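Aminopeptidase N (Francisella tularensis subsp. tularensis, PDB 5DLL) probably trims intracellular peptides, using a bound zinc ion to hydrolyse off their N-terminal amino acid, preferably alanine. Local coordinates at residues 70-75 with 107-112; 158-163 with 180-185; 170-175 with 258-263; 226-231 with 266-271. All coordinates share one frame; numbering follows the deposited sequence.

In the fold
Interaction 1 comes first along the chain: 70-75 and 107-112 pair beside the bound sodium ion in the N-terminal beta domain, closing a loop of 31 residues without helix. It is complete before interaction 2 begins. Interaction 2 returns the chain after 16 residues, so that 180-185 lies beside 158-163 in the same large sheet. Interaction 3 crosses it: 170-175 falls within that loop, but its partner 258-263 lies in the zinc-peptidase domain, tying the two domains together. F185 packs on D175 where the two contacts meet. Interaction 4 crosses interaction 3 in turn, joining the ends of two strands of a beta-alpha-beta unit, and M263 touches Y226 between them.

Interaction 1: residues 70-75 with 107-112; sequences KLLSIK and VVEINP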
loop_
_atom_site.group_PDB
_atom_site.type_symbol
_atom_site.label_atom_id
_atom_site.label_comp_id
_atom_site.label_asym_id
_atom_site.label_seq_id
_atom_site.Cartn_x
_atom_site.Cartn_y
_atom_site.Cartn_z
ATOM N N LYS A 70 -9.739 29.586 20.071
ATOM C CA LYS A 70 -10.171 30.727 20.871
ATOM C C LYS A 70 -10.564 30.219 22.255
ATOM O O LYS A 70 -11.571 29.535 22.399
ATOM C CB LYS A 70 -11.343 31.452 20.207
ATOM C CG LYS A 70 -11.624 32.821 20.801
ATOM C CD LYS A 70 -12.885 33.433 20.220
ATOM C CE LYS A 70 -13.302 34.672 20.995
ATOM N NZ LYS A 70 -14.684 35.099 20.645
ATOM N N LEU A 71 -9.754 30.545 23.259
ATOM C CA LEU A 71 -9.984 30.108 24.635
ATOM C C LEU A 71 -11.003 30.996 25.346
ATOM O O LEU A 71 -10.695 32.132 25.696
ATOM C CB LEU A 71 -8.668 30.129 25.416
ATOM C CG LEU A 71 -8.740 29.737 26.894
ATOM C CD1 LEU A 71 -9.204 28.295 27.037
ATOM C CD2 LEU A 71 -7.390 29.939 27.562
ATOM N N LEU A 72 -12.200 30.465 25.582
ATOM C CA LEU A 72 -13.262 31.209 26.259
ATOM C C LEU A 72 -13.262 31.007 27.770
ATOM O O LEU A 72 -13.809 31.830 28.502
ATOM C CB LEU A 72 -14.633 30.800 25.711
ATOM C CG LEU A 72 -14.808 30.882 24.197
ATOM C CD1 LEU A 72 -16.211 30.445 23.808
ATOM C CD2 LEU A 72 -14.520 32.291 23.704
ATOM N N SER A 73 -12.677 29.910 28.241
ATOM C CA SER A 73 -12.731 29.574 29.663
ATOM C C SER A 73 -11.728 28.492 30.030
ATOM O O SER A 73 -11.407 27.627 29.215
ATOM C CB SER A 73 -14.139 29.108 30.056
ATOM O OG SER A 73 -14.164 28.647 31.396
ATOM N N ILE A 74 -11.251 28.549 31.270
ATOM C CA ILE A 74 -10.305 27.569 31.791
ATOM C C ILE A 74 -10.417 27.489 33.314
ATOM O O ILE A 74 -10.349 28.508 34.009
ATOM C CB ILE A 74 -8.854 27.886 31.361
ATOM C CG1 ILE A 74 -7.884 26.838 31.909
ATOM C CG2 ILE A 74 -8.429 29.281 31.806
ATOM C CD1 ILE A 74 -6.499 26.923 31.304
ATOM N N LYS A 75 -10.605 26.269 33.817
ATOM C CA LYS A 75 -10.716 26.017 35.251
ATOM C C LYS A 75 -9.910 24.781 35.621
ATOM O O LYS A 75 -9.940 23.784 34.905
ATOM C CB LYS A 75 -12.178 25.804 35.653
ATOM C CG LYS A 75 -13.136 26.848 35.104
ATOM C CD LYS A 75 -14.482 26.801 35.808
ATOM C CE LYS A 75 -15.238 25.518 35.509
ATOM N NZ LYS A 75 -16.640 25.593 36.004
ATOM N N VAL A 107 -13.177 25.417 27.865
ATOM C CA VAL A 107 -14.109 25.690 26.769
ATOM C C VAL A 107 -13.355 26.449 25.686
ATOM O O VAL A 107 -12.614 27.383 25.983
ATOM C CB VAL A 107 -15.335 26.510 27.215
ATOM C CG1 VAL A 107 -16.275 26.740 26.038
ATOM C CG2 VAL A 107 -16.060 25.803 28.352
ATOM N N VAL A 108 -13.560 26.036 24.437
ATOM C CA VAL A 108 -12.831 26.555 23.277
ATOM C C VAL A 108 -13.811 26.726 22.112
ATOM O O VAL A 108 -14.799 26.001 22.028
ATOM C CB VAL A 108 -11.680 25.586 22.895
ATOM C CG1 VAL A 108 -11.302 25.668 21.422
ATOM C CG2 VAL A 108 -10.459 25.839 23.767
ATOM N N GLU A 109 -13.535 27.682 21.223
ATOM C CA GLU A 109 -14.345 27.893 20.017
ATOM C C GLU A 109 -13.487 27.748 18.759
ATOM O O GLU A 109 -12.338 28.179 18.732
ATOM C CB GLU A 109 -14.992 29.277 20.053
ATOM C CG GLU A 109 -15.947 29.566 18.904
ATOM C CD GLU A 109 -16.417 31.005 18.909
ATOM O OE1 GLU A 109 -17.069 31.411 19.894
ATOM O OE2 GLU A 109 -16.129 31.730 17.930
ATOM N N ILE A 110 -14.057 27.148 17.718
ATOM C CA ILE A 110 -13.334 26.886 16.471
ATOM C C ILE A 110 -14.237 27.044 15.252
ATOM O O ILE A 110 -15.462 26.999 15.357
ATOM C CB ILE A 110 -12.725 25.467 16.453
ATOM C CG1 ILE A 110 -13.812 24.408 16.678
ATOM C CG2 ILE A 110 -11.635 25.343 17.509
ATOM C CD1 ILE A 110 -13.312 22.982 16.592
ATOM N N ASN A 111 -13.609 27.212 14.093
ATOM C CA ASN A 111 -14.310 27.510 12.851
ATOM C C ASN A 111 -14.032 26.425 11.809
ATOM O O ASN A 111 -13.025 26.487 11.098
ATOM C CB ASN A 111 -13.874 28.887 12.341
ATOM C CG ASN A 111 -14.851 29.488 11.348
ATOM O OD1 ASN A 111 -15.675 28.792 10.750
ATOM N ND2 ASN A 111 -14.756 30.801 11.163
ATOM N N PRO A 112 -14.910 25.406 11.743
ATOM C CA PRO A 112 -14.801 24.343 10.742
ATOM C C PRO A 112 -14.981 24.844 9.314
ATOM O O PRO A 112 -14.286 24.382 8.407
ATOM C CB PRO A 112 -15.940 23.389 11.118
ATOM C CG PRO A 112 -16.182 23.641 12.562
ATOM C CD PRO A 112 -15.951 25.104 12.742
#
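The carbonyl planes of K70 and E109 are each met in plane by the partner N-H, whereas those of V107 and S73 are approached from above. E109 N lies in the plane of the K70 carbonyl, 2.9 Å from K70 O, and K70 N answers in the plane of E109 C=O, completing an antiparallel hydrogen-bonded pair. Farther along, L72 N stands 32° above the carbonyl plane of V107, 3.1 Å from V107 O, and V107 N rises 44° out of that of S73. On V107 O, L71 CD1 also rests, at 3.7 Å. The tilt coincides with a classic beta bulge: L72 and S73 both face V107, whose oxygen takes the N-H of L72 and, weakly, that of S73. The bulge lies where strand 70-76 joins strand 101-110 in the large sheet of the M1 N-terminal domain. It turns L72 toward the partner strand, and with CG anti to its carbonyl carbon (chi1 -53°) CD1 crosses obliquely over E109, 4.1 Å from E109 CB. Here the extended chains of K70 and E109 run on the same face, their charges near but beyond a salt bridge, K70 NZ being 4.5 Å from E109 OE1. S73 and V107 touch on this face too, S73 CB to V107 CB at 4.0 Å. On the other face, L71 CD1 meets V108 CG2 at 4.3 Å; V108 lies beside the sodium ion held by V44, T106 and T141.

Interaction 2: residues 158-163 with 180-185; sequences IADKKK and SDNQHF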
loop_
_atom_site.group_PDB
_atom_site.type_symbol
_atom_site.label_atom_id
_atom_site.label_comp_id
_atom_site.label_asym_id
_atom_site.label_seq_id
_atom_site.Cartn_x
_atom_site.Cartn_y
_atom_site.Cartn_z
ATOM N N ILE A 158 -23.800 17.755 20.188
ATOM C CA ILE A 158 -25.065 18.489 20.051
ATOM C C ILE A 158 -25.120 19.153 18.678
ATOM O O ILE A 158 -24.143 19.754 18.249
ATOM C CB ILE A 158 -25.211 19.554 21.158
ATOM C CG1 ILE A 158 -25.100 18.898 22.541
ATOM C CG2 ILE A 158 -26.542 20.282 21.027
ATOM C CD1 ILE A 158 -25.001 19.872 23.694
ATOM N N ALA A 159 -26.255 19.042 17.989
ATOM C CA ALA A 159 -26.394 19.608 16.639
ATOM C C ALA A 159 -27.850 19.709 16.171
ATOM O O ALA A 159 -28.767 19.238 16.843
ATOM C CB ALA A 159 -25.589 18.782 15.644
ATOM N N ASP A 160 -28.041 20.329 15.008
ATOM C CA ASP A 160 -29.357 20.456 14.386
ATOM C C ASP A 160 -29.833 19.101 13.849
ATOM O O ASP A 160 -29.058 18.371 13.233
ATOM C CB ASP A 160 -29.288 21.483 13.247
ATOM C CG ASP A 160 -30.654 21.826 12.670
ATOM O OD1 ASP A 160 -31.574 22.149 13.452
ATOM O OD2 ASP A 160 -30.803 21.784 11.431
ATOM N N LYS A 161 -31.105 18.779 14.080
ATOM C CA LYS A 161 -31.687 17.506 13.635
ATOM C C LYS A 161 -31.904 17.448 12.132
ATOM O O LYS A 161 -31.625 16.435 11.494
ATOM C CB LYS A 161 -33.042 17.271 14.294
ATOM C CG LYS A 161 -32.994 17.126 15.799
ATOM C CD LYS A 161 -34.151 16.282 16.316
ATOM C CE LYS A 161 -33.967 14.808 15.984
ATOM N NZ LYS A 161 -34.890 13.940 16.764
ATOM N N LYS A 162 -32.451 18.530 11.589
ATOM C CA LYS A 162 -32.763 18.627 10.167
ATOM C C LYS A 162 -31.509 18.391 9.324
ATOM O O LYS A 162 -31.512 17.568 8.403
ATOM C CB LYS A 162 -33.347 20.014 9.856
ATOM C CG LYS A 162 -34.127 20.109 8.554
ATOM C CD LYS A 162 -35.604 19.829 8.770
ATOM C CE LYS A 162 -36.391 19.959 7.477
ATOM N NZ LYS A 162 -35.952 18.980 6.445
ATOM N N LYS A 163 -30.438 19.104 9.666
ATOM C CA LYS A 163 -29.207 19.088 8.876
ATOM C C LYS A 163 -28.227 17.975 9.261
ATOM O O LYS A 163 -27.500 17.475 8.399
ATOM C CB LYS A 163 -28.505 20.446 8.965
ATOM C CG LYS A 163 -29.277 21.575 8.296
ATOM C CD LYS A 163 -28.455 22.849 8.179
ATOM C CE LYS A 163 -28.280 23.531 9.525
ATOM N NZ LYS A 163 -27.591 24.844 9.396
ATOM N N SER A 180 -34.280 21.297 23.319
ATOM C CA SER A 180 -34.821 22.502 22.682
ATOM C C SER A 180 -35.956 22.124 21.719
ATOM O O SER A 180 -36.547 21.049 21.844
ATOM C CB SER A 180 -33.710 23.287 21.961
ATOM O OG SER A 180 -34.172 24.551 21.521
ATOM N N ASP A 181 -36.260 23.005 20.769
ATOM C CA ASP A 181 -37.320 22.757 19.789
ATOM C C ASP A 181 -36.821 22.086 18.506
ATOM O O ASP A 181 -37.624 21.543 17.748
ATOM C CB ASP A 181 -38.018 24.074 19.423
ATOM C CG ASP A 181 -38.704 24.725 20.610
ATOM O OD1 ASP A 181 -39.727 24.187 21.080
ATOM O OD2 ASP A 181 -38.226 25.784 21.066
ATOM N N ASN A 182 -35.509 22.120 18.262
ATOM C CA ASN A 182 -34.962 21.737 16.952
ATOM C C ASN A 182 -33.604 21.009 16.934
ATOM O O ASN A 182 -33.033 20.806 15.858
ATOM C CB ASN A 182 -34.864 22.996 16.082
ATOM C CG ASN A 182 -33.992 24.073 16.707
ATOM O OD1 ASN A 182 -33.792 24.106 17.923
ATOM N ND2 ASN A 182 -33.468 24.963 15.873
ATOM N N GLN A 183 -33.091 20.606 18.096
ATOM C CA GLN A 183 -31.786 19.940 18.166
ATOM C C GLN A 183 -31.859 18.558 18.817
ATOM O O GLN A 183 -32.869 18.187 19.422
ATOM C CB GLN A 183 -30.778 20.819 18.913
ATOM C CG GLN A 183 -30.292 22.008 18.097
ATOM C CD GLN A 183 -29.064 22.669 18.690
ATOM O OE1 GLN A 183 -28.979 22.873 19.900
ATOM N NE2 GLN A 183 -28.102 23.009 17.837
ATOM N N HIS A 184 -30.773 17.801 18.671
ATOM C CA HIS A 184 -30.636 16.488 19.296
ATOM C C HIS A 184 -29.195 16.253 19.703
ATOM O O HIS A 184 -28.300 16.989 19.286
ATOM C CB HIS A 184 -31.131 15.369 18.367
ATOM C CG HIS A 184 -30.225 15.072 17.209
ATOM N ND1 HIS A 184 -29.996 13.789 16.762
ATOM C CD2 HIS A 184 -29.500 15.885 16.404
ATOM C CE1 HIS A 184 -29.169 13.825 15.732
ATOM N NE2 HIS A 184 -28.851 15.084 15.496
ATOM N N PHE A 185 -28.981 15.232 20.526
ATOM C CA PHE A 185 -27.642 14.888 20.988
ATOM C C PHE A 185 -27.403 13.385 20.983
ATOM O O PHE A 185 -28.333 12.593 20.813
ATOM C CB PHE A 185 -27.382 15.457 22.391
ATOM C CG PHE A 185 -28.012 14.660 23.502
ATOM C CD1 PHE A 185 -29.288 14.967 23.959
ATOM C CD2 PHE A 185 -27.325 13.610 24.100
ATOM C CE1 PHE A 185 -29.868 14.239 24.986
ATOM C CE2 PHE A 185 -27.900 12.881 25.127
ATOM C CZ PHE A 185 -29.173 13.194 25.572
#
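The tight part of the contact centres on H184, whose backbone is gripped at both ends by A159: A159 N donates to H184 O at 3.2 Å and H184 N to A159 O at 3.1 Å, each bond running nearly along the C=O axis. CB and CG of Q183 also lie against A159 O. The imidazole takes the crowded position between its own backbone N and carbonyl carbon (chi1 73°), which brings A159 O to the ring edge, in plane, 3.5 Å from H184 CD2. NE2 is held beyond the segments by the carbonyl of Y164, fixing the ring's rotation. Obliquely across it lies the bent chain of K161, with K161 CG 3.6 Å from H184 CB, its ammonium drawn on to a salt bridge with D178. This pairing belongs to the antiparallel neighbours 150-160 and 183-191 of the N-terminal domain's large sheet. On the face carrying I158 and F185 the contact is lighter, I158 CG1 lying 4.1 Å from F185 CB. Toward solvent the strands let go: K161 N makes a weak bond to N182 O at 3.3 Å, and D160 forms an Asx motif, D160 OD2 accepting from K163 N.

Interaction 3: residues 170-175 with 258-263; sequences NGDKID and DLDTFM
The two backbones meet without strand pairing: the nearest CA atoms, those of D172 and T261, stay 5.9 Å apart, and the chain bends through G171 at a positive phi (95°), where any side chain would jam against the carbonyl oxygen of N170. L259 CD1 packs on the glycine, 3.9 Å from G171 CA. D172 carries the polar part of the contact. Its CG lies anti to the carbonyl carbon and beside the backbone N (chi1 -51°), which sends the carboxylate across to the other segment, where D172 OD1 accepts a weak, strongly bent bond from D260 N at 2.9 Å. Around that oxygen gather the CB of L259, the CB of D260 and the methyl of T261. The methyl, CG2, occupies the crowded position of T261 because OG1 is anti to the backbone N, and T261 CG2 touches both D172 OD1 and G171 O. M263, bent at chi3, brings M263 CE to 3.9 Å from G171 O. The carboxylates of D172 and D260 are stacked, their planes 14° apart, with D172 OD2 3.9 Å from D260 OD2. Two like charges stacked so closely would be expected to raise the proton affinity of one of them. Next to the contact, the side chain of N170 hydrogen-bonds to A200 N and K278 O, and D258 OD1 to N314 ND2. Together these segments form part of the buried seam between the N-terminal beta domain and the zinc-carrying catalytic domain of an M1 aminopeptidase.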
loop_
_atom_site.group_PDB
_atom_site.type_symbol
_atom_site.label_atom_id
_atom_site.label_comp_id
_atom_site.label_asym_id
_atom_site.label_seq_id
_atom_site.Cartn_x
_atom_site.Cartn_y
_atom_site.Cartn_z
ATOM N N ASN A 170 -16.361 7.816 18.389
ATOM C CA ASN A 170 -15.777 6.507 18.717
ATOM C C ASN A 170 -16.536 5.751 19.810
ATOM O O ASN A 170 -16.951 6.340 20.813
ATOM C CB ASN A 170 -14.311 6.647 19.148
ATOM C CG ASN A 170 -13.541 7.618 18.293
ATOM O OD1 ASN A 170 -13.531 8.814 18.564
ATOM N ND2 ASN A 170 -12.890 7.113 17.261
ATOM N N GLY A 171 -16.687 4.441 19.606
ATOM C CA GLY A 171 -17.276 3.546 20.597
ATOM C C GLY A 171 -18.762 3.309 20.401
ATOM O O GLY A 171 -19.263 3.285 19.274
ATOM N N ASP A 172 -19.468 3.133 21.513
ATOM C CA ASP A 172 -20.887 2.789 21.491
ATOM C C ASP A 172 -21.729 3.973 21.958
ATOM O O ASP A 172 -21.347 4.691 22.882
ATOM C CB ASP A 172 -21.159 1.577 22.396
ATOM C CG ASP A 172 -20.233 0.400 22.108
ATOM O OD1 ASP A 172 -20.165 -0.039 20.940
ATOM O OD2 ASP A 172 -19.581 -0.101 23.054
ATOM N N LYS A 173 -22.880 4.158 21.320
ATOM C CA LYS A 173 -23.824 5.200 21.698
ATOM C C LYS A 173 -24.566 4.806 22.979
ATOM O O LYS A 173 -25.521 4.033 22.934
ATOM C CB LYS A 173 -24.812 5.431 20.554
ATOM C CG LYS A 173 -25.784 6.579 20.767
ATOM C CD LYS A 173 -27.014 6.426 19.886
ATOM C CE LYS A 173 -26.696 6.639 18.416
ATOM N NZ LYS A 173 -27.658 5.899 17.554
ATOM N N ILE A 174 -24.131 5.348 24.115
ATOM C CA ILE A 174 -24.718 4.999 25.417
ATOM C C ILE A 174 -25.910 5.870 25.846
ATOM O O ILE A 174 -26.604 5.532 26.803
ATOM C CB ILE A 174 -23.661 5.013 26.542
ATOM C CG1 ILE A 174 -23.122 6.426 26.796
ATOM C CG2 ILE A 174 -22.526 4.060 26.203
ATOM C CD1 ILE A 174 -22.279 6.536 28.049
ATOM N N ASP A 175 -26.141 6.985 25.159
ATOM C CA ASP A 175 -27.253 7.876 25.501
ATOM C C ASP A 175 -27.613 8.758 24.312
ATOM O O ASP A 175 -26.766 9.070 23.482
ATOM C CB ASP A 175 -26.900 8.736 26.718
ATOM C CG ASP A 175 -28.101 9.493 27.280
ATOM O OD1 ASP A 175 -29.220 8.927 27.318
ATOM O OD2 ASP A 175 -27.916 10.659 27.691
ATOM N N ASP A 258 -13.833 -5.480 19.876
ATOM C CA ASP A 258 -13.926 -5.106 21.293
ATOM C C ASP A 258 -15.112 -4.191 21.675
ATOM O O ASP A 258 -15.339 -3.943 22.864
ATOM C CB ASP A 258 -12.586 -4.497 21.755
ATOM C CG ASP A 258 -12.029 -3.451 20.785
ATOM O OD1 ASP A 258 -12.514 -3.351 19.634
ATOM O OD2 ASP A 258 -11.089 -2.729 21.180
ATOM N N LEU A 259 -15.870 -3.716 20.685
ATOM C CA LEU A 259 -17.026 -2.843 20.922
ATOM C C LEU A 259 -18.311 -3.464 20.392
ATOM O O LEU A 259 -18.272 -4.439 19.650
ATOM C CB LEU A 259 -16.817 -1.491 20.242
ATOM C CG LEU A 259 -15.527 -0.735 20.573
ATOM C CD1 LEU A 259 -15.282 0.361 19.546
ATOM C CD2 LEU A 259 -15.575 -0.160 21.983
ATOM N N ASP A 260 -19.447 -2.883 20.768
ATOM C CA ASP A 260 -20.760 -3.381 20.335
ATOM C C ASP A 260 -21.187 -2.827 18.986
ATOM O O ASP A 260 -22.199 -3.267 18.439
ATOM C CB ASP A 260 -21.844 -3.033 21.358
ATOM C CG ASP A 260 -21.524 -3.535 22.746
ATOM O OD1 ASP A 260 -20.726 -4.493 22.864
ATOM O OD2 ASP A 260 -22.069 -2.964 23.716
ATOM N N THR A 261 -20.451 -1.843 18.469
ATOM C CA THR A 261 -20.744 -1.271 17.151
ATOM C C THR A 261 -19.464 -0.891 16.403
ATOM O O THR A 261 -18.456 -0.561 17.011
ATOM C CB THR A 261 -21.723 -0.068 17.238
ATOM O OG1 THR A 261 -21.733 0.650 15.996
ATOM C CG2 THR A 261 -21.350 0.875 18.351
ATOM N N PHE A 262 -19.522 -0.968 15.079
ATOM C CA PHE A 262 -18.383 -0.676 14.217
ATOM C C PHE A 262 -18.903 0.067 13.003
ATOM O O PHE A 262 -19.767 -0.439 12.284
ATOM C CB PHE A 262 -17.699 -1.970 13.783
ATOM C CG PHE A 262 -16.593 -1.774 12.785
ATOM C CD1 PHE A 262 -15.306 -1.469 13.204
ATOM C CD2 PHE A 262 -16.837 -1.906 11.422
ATOM C CE1 PHE A 262 -14.282 -1.286 12.284
ATOM C CE2 PHE A 262 -15.820 -1.726 10.499
ATOM C CZ PHE A 262 -14.538 -1.415 10.929
ATOM N N MET A 263 -18.372 1.265 12.776
ATOM C CA MET A 263 -18.904 2.166 11.767
ATOM C C MET A 263 -17.870 2.463 10.697
ATOM O O MET A 263 -16.668 2.471 10.964
ATOM C CB MET A 263 -19.353 3.471 12.421
ATOM C CG MET A 263 -20.557 3.321 13.335
ATOM S SD MET A 263 -20.806 4.762 14.384
ATOM C CE MET A 263 -19.533 4.521 15.624
#

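Interaction 4: residues 226-231 with 266-271; sequences YAFKQD and AVPDFN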
loop_
_atom_site.group_PDB
_atom_site.type_symbol
_atom_site.label_atom_id
_atom_site.label_comp_id
_atom_site.label_asym_id
_atom_site.label_seq_id
_atom_site.Cartn_x
_atom_site.Cartn_y
_atom_site.Cartn_z
ATOM N N TYR A 226 -21.867 4.308 6.377
ATOM C CA TYR A 226 -22.575 5.561 6.123
ATOM C C TYR A 226 -21.999 6.271 4.899
ATOM O O TYR A 226 -20.782 6.421 4.769
ATOM C CB TYR A 226 -22.460 6.490 7.331
ATOM C CG TYR A 226 -23.275 6.064 8.530
ATOM C CD1 TYR A 226 -24.616 6.417 8.644
ATOM C CD2 TYR A 226 -22.702 5.322 9.558
ATOM C CE1 TYR A 226 -25.369 6.035 9.742
ATOM C CE2 TYR A 226 -23.447 4.932 10.662
ATOM C CZ TYR A 226 -24.780 5.290 10.750
ATOM O OH TYR A 226 -25.527 4.907 11.844
ATOM N N ALA A 227 -22.882 6.714 4.009
ATOM C CA ALA A 227 -22.487 7.486 2.830
ATOM C C ALA A 227 -23.693 8.234 2.268
ATOM O O ALA A 227 -24.823 8.012 2.695
ATOM C CB ALA A 227 -21.891 6.572 1.770
ATOM N N PHE A 228 -23.450 9.123 1.312
ATOM C CA PHE A 228 -24.529 9.888 0.692
ATOM C C PHE A 228 -25.478 8.961 -0.066
ATOM O O PHE A 228 -25.093 7.863 -0.468
ATOM C CB PHE A 228 -23.970 10.946 -0.267
ATOM C CG PHE A 228 -23.301 12.106 0.422
ATOM C CD1 PHE A 228 -24.048 13.022 1.154
ATOM C CD2 PHE A 228 -21.927 12.298 0.319
ATOM C CE1 PHE A 228 -23.438 14.095 1.779
ATOM C CE2 PHE A 228 -21.312 13.370 0.943
ATOM C CZ PHE A 228 -22.067 14.270 1.674
ATOM N N LYS A 229 -26.712 9.417 -0.255
ATOM C CA LYS A 229 -27.744 8.660 -0.966
ATOM C C LYS A 229 -27.243 8.063 -2.288
ATOM O O LYS A 229 -27.532 6.909 -2.600
ATOM C CB LYS A 229 -28.961 9.568 -1.215
ATOM C CG LYS A 229 -30.088 8.967 -2.050
ATOM C CD LYS A 229 -30.647 7.691 -1.440
ATOM C CE LYS A 229 -31.861 7.206 -2.216
ATOM N NZ LYS A 229 -32.337 5.880 -1.732
ATOM N N GLN A 230 -26.488 8.850 -3.050
ATOM C CA GLN A 230 -26.044 8.446 -4.393
ATOM C C GLN A 230 -24.865 7.455 -4.397
ATOM O O GLN A 230 -24.671 6.722 -5.372
ATOM C CB GLN A 230 -25.716 9.678 -5.255
ATOM C CG GLN A 230 -24.638 10.607 -4.703
ATOM C CD GLN A 230 -25.174 11.705 -3.794
ATOM O OE1 GLN A 230 -26.237 11.567 -3.180
ATOM N NE2 GLN A 230 -24.427 12.799 -3.693
ATOM N N ASP A 231 -24.090 7.436 -3.312
ATOM C CA ASP A 231 -22.927 6.546 -3.184
ATOM C C ASP A 231 -23.228 5.200 -2.493
ATOM O O ASP A 231 -22.504 4.221 -2.697
ATOM C CB ASP A 231 -21.804 7.258 -2.408
ATOM C CG ASP A 231 -21.251 8.480 -3.139
ATOM O OD1 ASP A 231 -21.277 8.504 -4.388
ATOM O OD2 ASP A 231 -20.773 9.415 -2.457
ATOM N N ALA A 266 -17.985 6.913 4.354
ATOM C CA ALA A 266 -17.385 7.153 3.045
ATOM C C ALA A 266 -17.795 8.515 2.499
ATOM O O ALA A 266 -18.989 8.797 2.342
ATOM C CB ALA A 266 -17.792 6.058 2.076
ATOM N N VAL A 267 -16.802 9.346 2.193
ATOM C CA VAL A 267 -17.047 10.687 1.662
ATOM C C VAL A 267 -16.131 10.987 0.472
ATOM O O VAL A 267 -15.027 10.447 0.397
ATOM C CB VAL A 267 -16.857 11.764 2.748
ATOM C CG1 VAL A 267 -18.077 11.807 3.657
ATOM C CG2 VAL A 267 -15.586 11.514 3.555
ATOM N N PRO A 268 -16.593 11.840 -0.467
ATOM C CA PRO A 268 -15.742 12.198 -1.606
ATOM C C PRO A 268 -14.501 13.026 -1.237
ATOM O O PRO A 268 -14.561 13.888 -0.357
ATOM C CB PRO A 268 -16.682 13.010 -2.509
ATOM C CG PRO A 268 -18.052 12.582 -2.124
ATOM C CD PRO A 268 -17.972 12.331 -0.649
ATOM N N ASP A 269 -13.390 12.738 -1.914
ATOM C CA ASP A 269 -12.150 13.517 -1.801
ATOM C C ASP A 269 -11.523 13.521 -0.397
ATOM O O ASP A 269 -10.875 14.497 -0.015
ATOM C CB ASP A 269 -12.381 14.964 -2.271
ATOM C CG ASP A 269 -13.200 15.047 -3.555
ATOM O OD1 ASP A 269 -13.113 14.126 -4.397
ATOM O OD2 ASP A 269 -13.933 16.046 -3.718
ATOM N N PHE A 270 -11.696 12.435 0.358
ATOM C CA PHE A 270 -11.087 12.319 1.687
ATOM C C PHE A 270 -9.572 12.167 1.558
ATOM O O PHE A 270 -9.078 11.166 1.039
ATOM C CB PHE A 270 -11.682 11.146 2.473
ATOM C CG PHE A 270 -11.106 10.988 3.861
ATOM C CD1 PHE A 270 -11.353 11.939 4.845
ATOM C CD2 PHE A 270 -10.320 9.886 4.186
ATOM C CE1 PHE A 270 -10.828 11.798 6.120
ATOM C CE2 PHE A 270 -9.791 9.740 5.459
ATOM C CZ PHE A 270 -10.043 10.698 6.425
ATOM N N ASN A 271 -8.852 13.167 2.054
ATOM C CA ASN A 271 -7.410 13.314 1.835
ATOM C C ASN A 271 -6.578 12.081 2.199
ATOM O O ASN A 271 -5.786 11.603 1.387
ATOM C CB ASN A 271 -6.886 14.532 2.610
ATOM C CG ASN A 271 -5.555 15.035 2.082
ATOM O OD1 ASN A 271 -4.516 14.866 2.722
ATOM N ND2 ASN A 271 -5.580 15.656 0.903
#
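Strands 220-227 and 261-267, parallel neighbours in a mixed sheet and linked through helix 236-253 in a beta-alpha-beta unit, come to their C-terminal ends in this contact. A single, nearly straight hydrogen bond joins the segments: A266 N donates to Y226 O at 2.9 Å, with an N-H...O angle of 171° and the donor nearly along the C=O axis. Past that bond the contact is one of side-chain packing. A227 CB lies 4.1 Å from A266 CB and also touches A266 O, small methyl against small methyl. The phenol of Y226 leads away from the partner strand, its OH bonded to E224 and its ring against I166 and L168. Beyond the strand, F228 has CG anti to its carbonyl carbon (chi1 -72°), and its ring presents an edge to P268: P268 CD lies in the ring plane, 3.8 Å from F228 CE2. The chain then curls back, D231 N bonding to F228 O at 3.0 Å, and this brings D231 OD2 to within 4.2 Å of P268 CG. P268 is the second residue of a type II beta turn from V267 to F270, with D269 third at positive phi (62°). Having no N-H, P268 can donate no backbone bond here. Beyond the strand ends the contact becomes van der Waals packing of F228 and D231 on the proline ring, toward the surface.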